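Side-chain contacts in probable secreted solute-binding lipoprotein (Streptomyces coelicolor, PDB 3I3V), which probably serves as the extracellular solute-binding component of a membrane transport system: residues C[214-218]-C[219-223]; C[345-348]-C[349-352]; C[57-60]-C[61-64]. All blocks are in the same frame, centred on the assembly; numbering follows the deposited sequence.

Interaction 1. Residues C[214-218]-C[219-223]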
ATOM      1  N   HIS C 214      -9.100  59.947  47.136  1.00 39.85           N
ATOM      2  CA  HIS C 214     -10.402  60.456  46.725  1.00 40.60           C
ATOM      3  C   HIS C 214     -11.467  59.462  47.212  1.00 40.24           C
ATOM      4  O   HIS C 214     -12.373  59.831  47.956  1.00 40.24           O
ATOM      5  CB  HIS C 214     -10.428  60.611  45.197  1.00 43.81           C
ATOM      6  CG  HIS C 214     -11.660  61.282  44.665  1.00 49.76           C
ATOM      7  ND1 HIS C 214     -12.208  62.409  45.242  1.00 50.23           N
ATOM      8  CD2 HIS C 214     -12.425  61.006  43.581  1.00 50.23           C
ATOM      9  CE1 HIS C 214     -13.256  62.796  44.539  1.00 50.81           C
ATOM     10  NE2 HIS C 214     -13.410  61.961  43.526  1.00 51.53           N
ATOM     11  N   LEU C 215     -11.334  58.196  46.817  1.00 38.78           N
ATOM     12  CA  LEU C 215     -12.281  57.156  47.219  1.00 36.97           C
ATOM     13  C   LEU C 215     -12.474  57.098  48.730  1.00 36.75           C
ATOM     14  O   LEU C 215     -13.595  57.121  49.220  1.00 37.30           O
ATOM     15  CB  LEU C 215     -11.817  55.790  46.707  1.00 34.10           C
ATOM     16  CG  LEU C 215     -11.845  55.596  45.184  1.00 35.04           C
ATOM     17  CD1 LEU C 215     -11.235  54.249  44.810  1.00 31.96           C
ATOM     18  CD2 LEU C 215     -13.277  55.688  44.687  1.00 31.24           C
ATOM     19  N   ARG C 216     -11.372  57.020  49.463  1.00 36.55           N
ATOM     20  CA  ARG C 216     -11.396  56.960  50.926  1.00 36.23           C
ATOM     21  C   ARG C 216     -12.092  58.167  51.581  1.00 37.00           C
ATOM     22  O   ARG C 216     -12.910  58.013  52.492  1.00 36.85           O
ATOM     23  CB  ARG C 216      -9.955  56.866  51.440  1.00 36.80           C
ATOM     24  CG  ARG C 216      -9.790  57.007  52.942  1.00 36.58           C
ATOM     25  CD  ARG C 216      -8.391  57.507  53.269  1.00 36.83           C
ATOM     26  NE  ARG C 216      -8.198  58.840  52.705  1.00 37.23           N
ATOM     27  CZ  ARG C 216      -7.053  59.510  52.706  1.00 34.94           C
ATOM     28  NH1 ARG C 216      -5.969  58.980  53.243  1.00 36.76           N
ATOM     29  NH2 ARG C 216      -6.997  60.715  52.165  1.00 33.78           N
ATOM     30  N   ASP C 217     -11.740  59.369  51.138  1.00 37.71           N
ATOM     31  CA  ASP C 217     -12.338  60.575  51.700  1.00 36.78           C
ATOM     32  C   ASP C 217     -13.825  60.625  51.367  1.00 36.97           C
ATOM     33  O   ASP C 217     -14.616  61.167  52.135  1.00 37.40           O
ATOM     34  CB  ASP C 217     -11.619  61.824  51.173  1.00 35.53           C
ATOM     35  CG  ASP C 217     -10.236  62.006  51.793  1.00 36.59           C
ATOM     36  OD1 ASP C 217      -9.513  62.950  51.404  1.00 36.20           O
ATOM     37  OD2 ASP C 217      -9.873  61.210  52.683  1.00 36.24           O
ATOM     38  N   ALA C 218     -14.208  60.030  50.241  1.00 35.04           N
ATOM     39  CA  ALA C 218     -15.604  60.020  49.831  1.00 35.00           C
ATOM     40  C   ALA C 218     -16.417  59.015  50.639  1.00 35.79           C
ATOM     41  O   ALA C 218     -17.630  58.887  50.450  1.00 36.22           O
ATOM     42  CB  ALA C 218     -15.705  59.701  48.352  1.00 36.14           C
ATOM     43  N   GLY C 219     -15.740  58.299  51.534  1.00 34.25           N
ATOM     44  CA  GLY C 219     -16.409  57.313  52.366  1.00 32.38           C
ATOM     45  C   GLY C 219     -16.672  55.974  51.705  1.00 31.62           C
ATOM     46  O   GLY C 219     -17.676  55.328  51.994  1.00 33.11           O
ATOM     47  N   VAL C 220     -15.772  55.536  50.833  1.00 32.40           N
ATOM     48  CA  VAL C 220     -15.954  54.262  50.152  1.00 31.00           C
ATOM     49  C   VAL C 220     -15.656  53.085  51.079  1.00 32.35           C
ATOM     50  O   VAL C 220     -16.163  51.984  50.877  1.00 32.95           O
ATOM     51  CB  VAL C 220     -15.061  54.173  48.890  1.00 31.28           C
ATOM     52  CG1 VAL C 220     -15.018  52.740  48.366  1.00 28.94           C
ATOM     53  CG2 VAL C 220     -15.604  55.094  47.811  1.00 28.07           C
ATOM     54  N   PHE C 221     -14.847  53.317  52.107  1.00 30.31           N
ATOM     55  CA  PHE C 221     -14.513  52.255  53.052  1.00 29.27           C
ATOM     56  C   PHE C 221     -15.337  52.397  54.313  1.00 30.61           C
ATOM     57  O   PHE C 221     -15.825  53.483  54.616  1.00 30.82           O
ATOM     58  CB  PHE C 221     -13.019  52.304  53.391  1.00 26.83           C
ATOM     59  CG  PHE C 221     -12.142  52.166  52.190  1.00 26.16           C
ATOM     60  CD1 PHE C 221     -12.137  50.987  51.458  1.00 25.17           C
ATOM     61  CD2 PHE C 221     -11.404  53.240  51.727  1.00 23.87           C
ATOM     62  CE1 PHE C 221     -11.420  50.883  50.286  1.00 24.42           C
ATOM     63  CE2 PHE C 221     -10.679  53.140  50.549  1.00 25.90           C
ATOM     64  CZ  PHE C 221     -10.691  51.959  49.824  1.00 24.92           C
ATOM     65  N   ALA C 222     -15.498  51.295  55.039  1.00 31.77           N
ATOM     66  CA  ALA C 222     -16.259  51.292  56.285  1.00 33.13           C
ATOM     67  C   ALA C 222     -15.658  52.299  57.257  1.00 33.72           C
ATOM     68  O   ALA C 222     -14.455  52.576  57.212  1.00 33.01           O
ATOM     69  CB  ALA C 222     -16.235  49.895  56.912  1.00 31.57           C
ATOM     70  N   ASP C 223     -16.489  52.850  58.136  1.00 35.12           N
ATOM     71  CA  ASP C 223     -15.990  53.807  59.110  1.00 36.64           C
ATOM     72  C   ASP C 223     -14.907  53.111  59.932  1.00 37.85           C
ATOM     73  O   ASP C 223     -15.030  51.930  60.254  1.00 38.85           O
ATOM     74  CB  ASP C 223     -17.112  54.284  60.046  1.00 38.35           C
ATOM     75  CG  ASP C 223     -18.151  55.164  59.342  1.00 38.73           C
ATOM     76  OD1 ASP C 223     -17.768  56.018  58.516  1.00 38.21           O
ATOM     77  OD2 ASP C 223     -19.357  55.011  59.634  1.00 40.56           O
TER

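Interaction 2. Residues C[345-348]-C[349-352]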
ATOM      1  N   GLN C 345     -13.102  32.463  38.926  1.00 37.21           N
ATOM      2  CA  GLN C 345     -12.337  31.774  37.894  1.00 40.24           C
ATOM      3  C   GLN C 345     -12.904  32.014  36.504  1.00 42.12           C
ATOM      4  O   GLN C 345     -12.151  32.083  35.532  1.00 40.52           O
ATOM      5  CB  GLN C 345     -12.300  30.266  38.174  1.00 39.95           C
ATOM      6  CG  GLN C 345     -11.395  29.872  39.326  1.00 38.52           C
ATOM      7  CD  GLN C 345     -11.618  28.451  39.776  1.00 37.96           C
ATOM      8  OE1 GLN C 345     -12.548  27.784  39.330  1.00 38.59           O
ATOM      9  NE2 GLN C 345     -10.768  27.981  40.674  1.00 37.84           N
ATOM     10  N   ARG C 346     -14.231  32.142  36.424  1.00 44.85           N
ATOM     11  CA  ARG C 346     -14.921  32.360  35.155  1.00 47.48           C
ATOM     12  C   ARG C 346     -14.830  33.788  34.637  1.00 49.21           C
ATOM     13  O   ARG C 346     -15.344  34.098  33.560  1.00 49.75           O
ATOM     14  CB  ARG C 346     -16.393  31.947  35.263  1.00 47.99           C
ATOM     15  CG  ARG C 346     -16.621  30.443  35.197  1.00 51.38           C
ATOM     16  CD  ARG C 346     -18.065  30.120  34.827  1.00 54.24           C
ATOM     17  NE  ARG C 346     -18.856  29.655  35.964  1.00 57.80           N
ATOM     18  CZ  ARG C 346     -19.166  28.380  36.194  1.00 59.13           C
ATOM     19  NH1 ARG C 346     -18.752  27.426  35.364  1.00 59.22           N
ATOM     20  NH2 ARG C 346     -19.898  28.059  37.254  1.00 59.17           N
ATOM     21  N   LEU C 347     -14.186  34.655  35.411  1.00 49.14           N
ATOM     22  CA  LEU C 347     -13.988  36.048  35.023  1.00 49.76           C
ATOM     23  C   LEU C 347     -12.945  36.040  33.899  1.00 50.81           C
ATOM     24  O   LEU C 347     -11.933  35.348  33.996  1.00 51.07           O
ATOM     25  CB  LEU C 347     -13.472  36.847  36.229  1.00 47.19           C
ATOM     26  CG  LEU C 347     -14.325  37.930  36.901  1.00 45.11           C
ATOM     27  CD1 LEU C 347     -15.806  37.616  36.804  1.00 45.02           C
ATOM     28  CD2 LEU C 347     -13.882  38.059  38.357  1.00 42.18           C
ATOM     29  N   GLY C 348     -13.182  36.804  32.839  1.00 50.85           N
ATOM     30  CA  GLY C 348     -12.230  36.811  31.742  1.00 52.88           C
ATOM     31  C   GLY C 348     -11.520  38.125  31.473  1.00 54.06           C
ATOM     32  O   GLY C 348     -10.806  38.646  32.326  1.00 54.38           O
ATOM     33  N   SER C 349     -11.714  38.663  30.276  1.00 55.77           N
ATOM     34  CA  SER C 349     -11.073  39.912  29.890  1.00 57.00           C
ATOM     35  C   SER C 349     -11.780  41.136  30.451  1.00 57.18           C
ATOM     36  O   SER C 349     -11.236  42.239  30.400  1.00 57.17           O
ATOM     37  CB  SER C 349     -11.013  40.023  28.364  1.00 58.29           C
ATOM     38  OG  SER C 349     -12.306  40.228  27.815  1.00 58.52           O
ATOM     39  N   GLU C 350     -12.988  40.951  30.979  1.00 57.94           N
ATOM     40  CA  GLU C 350     -13.737  42.078  31.533  1.00 58.69           C
ATOM     41  C   GLU C 350     -13.133  42.509  32.861  1.00 56.65           C
ATOM     42  O   GLU C 350     -13.681  43.365  33.553  1.00 57.01           O
ATOM     43  CB  GLU C 350     -15.215  41.720  31.750  1.00 62.02           C
ATOM     44  CG  GLU C 350     -15.692  40.482  31.020  1.00 65.23           C
ATOM     45  CD  GLU C 350     -15.213  39.214  31.688  1.00 68.09           C
ATOM     46  OE1 GLU C 350     -15.635  38.944  32.836  1.00 68.26           O
ATOM     47  OE2 GLU C 350     -14.410  38.493  31.063  1.00 70.11           O
ATOM     48  N   VAL C 351     -12.001  41.908  33.205  1.00 55.18           N
ATOM     49  CA  VAL C 351     -11.301  42.207  34.447  1.00 52.88           C
ATOM     50  C   VAL C 351      -9.793  42.182  34.168  1.00 51.50           C
ATOM     51  O   VAL C 351      -9.305  41.277  33.494  1.00 51.76           O
ATOM     52  CB  VAL C 351     -11.705  41.170  35.536  1.00 52.50           C
ATOM     53  CG1 VAL C 351     -10.596  40.157  35.772  1.00 50.99           C
ATOM     54  CG2 VAL C 351     -12.096  41.889  36.806  1.00 52.50           C
ATOM     55  N   SER C 352      -9.066  43.180  34.666  1.00 49.64           N
ATOM     56  CA  SER C 352      -7.623  43.261  34.441  1.00 48.56           C
ATOM     57  C   SER C 352      -6.776  42.824  35.634  1.00 47.97           C
ATOM     58  O   SER C 352      -7.079  43.147  36.782  1.00 47.07           O
ATOM     59  CB  SER C 352      -7.231  44.687  34.046  1.00 48.52           C
ATOM     60  OG  SER C 352      -7.856  45.063  32.832  1.00 49.21           O
TER

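Interaction 3. Residues C[57-60]-C[61-64]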
ATOM      1  N   THR C  57      18.961  23.010  56.077  1.00 29.78           N
ATOM      2  CA  THR C  57      19.753  22.232  57.016  1.00 30.54           C
ATOM      3  C   THR C  57      19.955  20.823  56.450  1.00 30.93           C
ATOM      4  O   THR C  57      21.005  20.215  56.646  1.00 33.42           O
ATOM      5  CB  THR C  57      19.062  22.128  58.376  1.00 29.74           C
ATOM      6  OG1 THR C  57      18.749  23.443  58.853  1.00 32.00           O
ATOM      7  CG2 THR C  57      19.970  21.425  59.373  1.00 28.04           C
ATOM      8  N   SER C  58      18.949  20.303  55.749  1.00 30.53           N
ATOM      9  CA  SER C  58      19.048  18.971  55.149  1.00 30.49           C
ATOM     10  C   SER C  58      19.971  18.985  53.939  1.00 29.79           C
ATOM     11  O   SER C  58      20.675  18.019  53.680  1.00 28.40           O
ATOM     12  CB  SER C  58      17.675  18.465  54.703  1.00 31.87           C
ATOM     13  OG  SER C  58      16.936  17.948  55.793  1.00 36.91           O
ATOM     14  N   ARG C  59      19.945  20.082  53.189  1.00 30.11           N
ATOM     15  CA  ARG C  59      20.766  20.228  51.994  1.00 32.03           C
ATOM     16  C   ARG C  59      22.258  20.248  52.345  1.00 34.04           C
ATOM     17  O   ARG C  59      23.082  19.637  51.668  1.00 34.88           O
ATOM     18  CB  ARG C  59      20.357  21.512  51.267  1.00 31.54           C
ATOM     19  CG  ARG C  59      21.198  21.881  50.069  1.00 31.60           C
ATOM     20  CD  ARG C  59      21.089  20.885  48.925  1.00 33.99           C
ATOM     21  NE  ARG C  59      21.933  21.333  47.823  1.00 35.61           N
ATOM     22  CZ  ARG C  59      22.955  20.645  47.324  1.00 35.31           C
ATOM     23  NH1 ARG C  59      23.264  19.454  47.816  1.00 36.93           N
ATOM     24  NH2 ARG C  59      23.690  21.173  46.354  1.00 33.80           N
ATOM     25  N   LEU C  60      22.592  20.952  53.419  1.00 36.50           N
ATOM     26  CA  LEU C  60      23.968  21.056  53.883  1.00 37.74           C
ATOM     27  C   LEU C  60      24.482  19.727  54.437  1.00 38.38           C
ATOM     28  O   LEU C  60      25.684  19.476  54.451  1.00 40.16           O
ATOM     29  CB  LEU C  60      24.060  22.148  54.948  1.00 39.30           C
ATOM     30  CG  LEU C  60      23.868  23.556  54.377  1.00 39.99           C
ATOM     31  CD1 LEU C  60      23.385  24.513  55.452  1.00 39.59           C
ATOM     32  CD2 LEU C  60      25.192  24.020  53.770  1.00 41.82           C
ATOM     33  N   ALA C  61      23.571  18.875  54.892  1.00 37.82           N
ATOM     34  CA  ALA C  61      23.953  17.574  55.427  1.00 37.30           C
ATOM     35  C   ALA C  61      23.905  16.541  54.308  1.00 38.23           C
ATOM     36  O   ALA C  61      24.092  15.349  54.542  1.00 37.53           O
ATOM     37  CB  ALA C  61      23.013  17.168  56.552  1.00 37.15           C
ATOM     38  N   ARG C  62      23.650  17.018  53.092  1.00 38.80           N
ATOM     39  CA  ARG C  62      23.574  16.157  51.915  1.00 39.72           C
ATOM     40  C   ARG C  62      22.565  15.022  52.050  1.00 40.41           C
ATOM     41  O   ARG C  62      22.859  13.868  51.715  1.00 42.04           O
ATOM     42  CB  ARG C  62      24.960  15.589  51.596  1.00 39.27           C
ATOM     43  CG  ARG C  62      25.992  16.659  51.276  1.00 36.91           C
ATOM     44  CD  ARG C  62      27.342  16.037  50.967  1.00 39.06           C
ATOM     45  NE  ARG C  62      28.372  17.058  50.797  1.00 39.50           N
ATOM     46  CZ  ARG C  62      28.347  17.982  49.846  1.00 38.89           C
ATOM     47  NH1 ARG C  62      27.348  18.009  48.974  1.00 37.85           N
ATOM     48  NH2 ARG C  62      29.314  18.884  49.774  1.00 40.66           N
ATOM     49  N   LYS C  63      21.375  15.348  52.546  1.00 39.00           N
ATOM     50  CA  LYS C  63      20.322  14.350  52.691  1.00 38.60           C
ATOM     51  C   LYS C  63      18.941  15.000  52.557  1.00 36.44           C
ATOM     52  O   LYS C  63      17.981  14.572  53.191  1.00 37.02           O
ATOM     53  CB  LYS C  63      20.458  13.618  54.033  1.00 40.44           C
ATOM     54  CG  LYS C  63      20.285  14.492  55.274  1.00 45.95           C
ATOM     55  CD  LYS C  63      20.544  13.683  56.558  1.00 49.30           C
ATOM     56  CE  LYS C  63      20.278  14.494  57.828  1.00 50.65           C
ATOM     57  NZ  LYS C  63      18.844  14.913  57.970  1.00 51.79           N
ATOM     58  N   GLU C  64      18.855  16.027  51.714  1.00 33.40           N
ATOM     59  CA  GLU C  64      17.601  16.742  51.498  1.00 32.10           C
ATOM     60  C   GLU C  64      16.622  15.946  50.638  1.00 30.87           C
ATOM     61  O   GLU C  64      17.023  15.081  49.856  1.00 29.67           O
ATOM     62  CB  GLU C  64      17.859  18.107  50.843  1.00 29.33           C
ATOM     63  CG  GLU C  64      18.218  18.063  49.356  1.00 32.22           C
ATOM     64  CD  GLU C  64      19.643  17.586  49.098  1.00 32.69           C
ATOM     65  OE1 GLU C  64      20.061  17.542  47.923  1.00 33.61           O
ATOM     66  OE2 GLU C  64      20.343  17.259  50.076  1.00 32.24           O
TER
HETATM   67  O   HOH W   1      15.323  15.377  54.862  1.00 44.08           O

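Interaction 1. Residues C[214-218]-C[219-223]
Two hydrogen bonds tie Val220 and Gly219 back to the last helical turn. Val220 N reaches Leu215 O at 3.1 Å, tilted about 31° from that carbonyl's plane, while Gly219 N meets Arg216 O at 3.0 Å from above the plane instead of on a lone pair. Just beyond these bonds, Val220 CG2 settles 3.9 Å from Leu215 CD2, the two branched side chains crossing at a slant. The ring of Phe221 comes back to the helix too, presenting its edge to Arg216 CB, which lies in the ring plane 3.9 Å from CE2. This is a Schellman motif ending helix 203-217, with Gly219 at positive phi, where a side chain would run into Ala218 O. Arg216 has CG anti to the backbone N (chi1 171°) and bends at chi3, bringing NE 2.9 Å from Asp217 OD2 in a salt bridge; its NH1 bonds to Ser376 O. Farther out, Phe377 meets the Phe221 ring edge-to-face, and Leu177 and Ile181 of helix 172-182 also touch it. With an alanine in place of Phe221, Arg216 CB and the Phe377 ring would probably lose their aromatic neighbour, leaving a gap between the end of helix 203-217 and Phe377.

Interaction 2. Residues C[345-348]-C[349-352]
Glu350 folds back over the turn so that its carboxylate faces the backbone N-H of Gly348, a side chain answering a main-chain donor two residues earlier. The two oxygens are modelled differently. OE1 lies 3.3 Å from Gly348 N on an almost straight line, with an angle of 170° at the hydrogen, but the length makes the bond weak. OE2 is modelled nearer the same nitrogen with a poorly aligned hydrogen; because it also crowds a neighbouring atom, that second weak bond is doubtful. Glu350 CG lies almost eclipsed with the backbone N (chi1 -16°), and a bend at chi2 then carries the carboxylate to Gly348 N. Leu347 and Glu350 are set aslant to one another, and their closest side-chain approach is loose: Leu347 CD1 stands 4.2 Å from Glu350 OE1. The segment is the connection between helix 339-345 and strand 352-354, an irregular turn at the protein surface that leads the chain into a sheet, where Ser352 makes backbone hydrogen bonds with Val281 and Pro279. Val351 directs its CB toward the preceding residues. Its CB comes 4.4 Å from Leu347 CG, a light van der Waals contact between two partly exposed side chains, and its CG1 approaches Gly348 O to 3.8 Å. At the helix end of the connection, Gln345 bonds to Ser335 N through OE1 and to Asp326 OD1 through NE2.

Interaction 3. Residues C[57-60]-C[61-64]
Main-chain hydrogen bonds close the turn from Ser58 to Lys63 and from Arg59 to Arg62. Lys63 N points at Ser58 O over 3.0 Å in a nearly straight bond (169°), and Arg62 N reaches Arg59 O at 3.0 Å from above the carbonyl plane. Together they form a Schellman motif at the end of helix 51-60, with Arg62 at positive phi. The charged side chains supply a second kind of interaction. Arg59 and Glu64 run alongside each other in the same direction, Arg59 CD packing 3.6 Å from Glu64 CD. Glu64 has CG between the backbone N and the carbonyl carbon (chi1 75°), bringing the acid back against the helix. The resulting salt bridge is long, 3.7 Å from Arg59 NH1 to Glu64 OE1, with the oxygen well out of the guanidinium plane. Glu64 OE1 also receives a weak hydrogen bond from Asn295 N, and Pro294 touches both side chains. Ser58 CB lies 3.6 Å from Glu64 CA, and a water links Ser58 OG with Lys63 O. Since no N-H of Arg59 points at Glu64 OE1, their pairing rests on charge alone; it probably eases the proximity of Arg59 NH1 to Arg62 NH1, 4.5 Å away.

How the interactions relate
Interactions 1 and 3 solve the same problem at distant sites: each ends a helix with a Schellman motif, the first with a glycine, beside which a buried aromatic ring packs, the other with an arginine at the surface. They lie on opposite sides of the chain's centre, about 52 Å apart between centres, so neither touches the other. Interaction 2 has no such helix cap; in its turn a carboxylate makes a weak bond to a backbone N-H. Its centre is about 26 Å from that of interaction 1, with about 14 Å between their nearest atoms, and about 43 Å from that of interaction 3. None of the three contacts is assigned to a solute site.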